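Local coordinates for Adhesin/invasin TibA autotransporter (Escherichia coli, PDB 4Q1Q), which mediates adhesion to and invasion of human intestinal epithelial cells, drives bacterial aggregation through TibA-TibA contacts and enhances biofilm formation, at the D-glycero-alpha-D-manno-heptopyranose site. Residues are numbered along the deposited sequence; one frame, centred on the assembly and turned at random.

The D-glycero-alpha-D-manno-heptopyranose site. Residues 27-29, 46, 48, 65, 67, 84, 86. With 289 (D-glycero-alpha-D-manno-heptopyranose), chain B; 289 (D-glycero-alpha-D-manno-heptopyranose), chain C; 289 (D-glycero-alpha-D-manno-heptopyranose), chain D; 289 (D-glycero-alpha-D-manno-heptopyranose), chain E.
Four heptoses sit in a row along one side of the passenger beta-helix, each O-linked to a serine just after a short strand. Ser48, Ser67 and Ser86 hold C1 of the heptoses of chains C, D and E through OG. Ser29 OG holds C1 of the chain B heptose. In all four serines OG lies anti to the carbonyl carbon and beside the backbone N, which probably points the sugars the same way off the beta-helix.

Next to them runs an aromatic row from strands 25-28, 44-47, 63-66 and 82-85. Tyr46 lies between His27 and His65. CE1 of His27 sits 3.7 Å above the plane of the Tyr46 ring, toward its rim. CD2 of His65 lies 4.2 Å above the plane of the Tyr46 ring, on its opposite face and also off centre. The Tyr46 edge, at CD2, meets C2 of the chain D heptose at 3.9 Å.

Both flanking histidines point ND1 in the ring plane at a sugar 2-hydroxyl. His27 ND1 is hydrogen-bonded to O2 of the chain C heptose at 2.7 Å. His65 ND1 is hydrogen-bonded to O2 of the chain E heptose at 2.7 Å. His84 has its ring turned differently (chi2 -179°, against -119° in His27 and -107° in His65), and its ND1 is hydrogen-bonded to O3 of the chain E heptose at 2.9 Å.

O3 of the chain C heptose is hydrogen-bonded to O2 of the chain D heptose, and O3 of the chain D heptose to O2 of the chain E heptose. The site displays TibC-added heptoses as an ordered row on the adhesin surface.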
# COMPACT_ATOMS: atom_id res chain seq x y z
N HIS A 27 16.14 15.77 20.28
CA HIS A 27 16.80 14.47 20.15
C HIS A 27 16.29 13.60 21.28
O HIS A 27 15.96 14.10 22.36
CB HIS A 27 18.31 14.64 20.20
CG HIS A 27 18.88 15.26 18.96
ND1 HIS A 27 19.79 14.62 18.16
CD2 HIS A 27 18.66 16.47 18.39
CE1 HIS A 27 20.09 15.39 17.13
NE2 HIS A 27 19.43 16.53 17.26
N LEU A 28 16.16 12.30 21.01
CA LEU A 28 15.73 11.34 22.01
C LEU A 28 16.73 10.21 22.00
O LEU A 28 17.15 9.78 20.92
CB LEU A 28 14.33 10.80 21.71
CG LEU A 28 13.18 11.80 21.75
CD1 LEU A 28 13.21 12.83 20.64
CD2 LEU A 28 11.90 11.00 21.63
N SER A 29 17.14 9.78 23.18
CA SER A 29 18.00 8.61 23.34
C SER A 29 17.31 7.63 24.29
O SER A 29 16.12 7.78 24.56
CB SER A 29 19.39 9.02 23.83
OG SER A 29 19.88 10.12 23.08
N TYR A 46 14.55 13.91 16.21
CA TYR A 46 15.31 12.70 15.96
C TYR A 46 15.02 11.72 17.07
O TYR A 46 15.37 11.98 18.23
CB TYR A 46 16.81 12.95 15.91
CG TYR A 46 17.28 13.93 14.85
CD1 TYR A 46 17.04 15.29 15.00
CD2 TYR A 46 17.99 13.50 13.73
CE1 TYR A 46 17.48 16.20 14.06
CE2 TYR A 46 18.44 14.41 12.79
CZ TYR A 46 18.17 15.76 12.96
OH TYR A 46 18.57 16.73 12.07
N SER A 48 16.04 8.33 18.48
CA SER A 48 17.10 7.33 18.38
C SER A 48 16.85 6.06 19.19
O SER A 48 15.79 5.86 19.78
CB SER A 48 18.46 7.92 18.79
OG SER A 48 18.66 9.27 18.40
N HIS A 65 12.41 12.16 12.32
CA HIS A 65 13.30 11.07 11.96
C HIS A 65 13.21 9.95 12.99
O HIS A 65 13.48 10.18 14.17
CB HIS A 65 14.75 11.54 11.92
CG HIS A 65 15.02 12.60 10.90
ND1 HIS A 65 15.71 12.35 9.74
CD2 HIS A 65 14.68 13.91 10.87
CE1 HIS A 65 15.78 13.46 9.02
NE2 HIS A 65 15.14 14.42 9.68
N SER A 67 15.00 6.65 13.88
CA SER A 67 16.21 5.90 13.62
C SER A 67 16.15 4.56 14.31
O SER A 67 15.13 4.22 14.90
CB SER A 67 17.43 6.67 14.12
OG SER A 67 17.57 7.88 13.40
N HIS A 84 10.18 10.22 8.38
CA HIS A 84 11.14 9.30 7.80
C HIS A 84 11.36 8.17 8.80
O HIS A 84 11.95 8.40 9.86
CB HIS A 84 12.51 9.94 7.55
CG HIS A 84 12.53 10.97 6.47
ND1 HIS A 84 13.69 11.63 6.10
CD2 HIS A 84 11.55 11.47 5.68
CE1 HIS A 84 13.41 12.51 5.16
NE2 HIS A 84 12.12 12.43 4.88
N SER A 86 13.51 5.27 9.32
CA SER A 86 14.75 4.68 8.84
C SER A 86 14.98 3.31 9.46
O SER A 86 14.22 2.84 10.30
CB SER A 86 15.94 5.59 9.13
OG SER A 86 15.74 6.87 8.58
O7 289 B . 21.80 9.72 26.78
C7 289 B . 21.87 11.13 26.51
C6 289 B . 22.70 11.58 25.29
O6 289 B . 24.00 11.91 25.80
C5 289 B . 22.73 10.58 24.13
O5 289 B . 21.38 10.25 23.81
C1 289 B . 20.56 11.24 23.19
C2 289 B . 21.18 11.78 21.90
O2 289 B . 21.53 13.17 21.97
C3 289 B . 22.46 11.03 21.59
O3 289 B . 23.10 11.67 20.48
C4 289 B . 23.39 10.96 22.80
O4 289 B . 24.34 9.97 22.40
O7 289 C . 24.09 6.56 17.00
C7 289 C . 22.71 6.56 17.36
C6 289 C . 22.32 7.72 18.28
O6 289 C . 23.45 8.46 18.74
C5 289 C . 21.38 8.69 17.57
O5 289 C . 20.72 9.39 18.62
C1 289 C . 19.61 10.14 18.13
C2 289 C . 20.14 11.30 17.27
O2 289 C . 20.95 12.20 18.04
C3 289 C . 20.90 10.67 16.10
O3 289 C . 21.51 11.65 15.26
C4 289 C . 21.97 9.72 16.62
O4 289 C . 22.56 9.13 15.46
O7 289 D . 22.65 4.92 14.26
C7 289 D . 21.38 5.41 13.80
C6 289 D . 21.62 6.74 13.08
O6 289 D . 22.45 6.50 11.94
C5 289 D . 20.32 7.40 12.63
O5 289 D . 19.77 8.05 13.78
C1 289 D . 18.56 8.73 13.45
C2 289 D . 18.86 9.90 12.52
O2 289 D . 19.89 10.76 13.01
C3 289 D . 19.31 9.25 11.21
O3 289 D . 19.53 10.27 10.24
C4 289 D . 20.54 8.41 11.51
O4 289 D . 20.87 7.69 10.34
O7 289 E . 20.77 5.10 6.35
C7 289 E . 19.48 5.70 6.25
C6 289 E . 19.39 6.83 7.26
O6 289 E . 20.45 7.76 6.98
C5 289 E . 17.98 7.40 7.25
O5 289 E . 17.70 7.42 8.65
C1 289 E . 16.40 7.93 8.95
C2 289 E . 16.27 9.40 8.56
O2 289 E . 17.23 10.19 9.27
C3 289 E . 16.44 9.45 7.05
O3 289 E . 16.42 10.83 6.68
C4 289 E . 17.73 8.77 6.60
O4 289 E . 17.60 8.63 5.19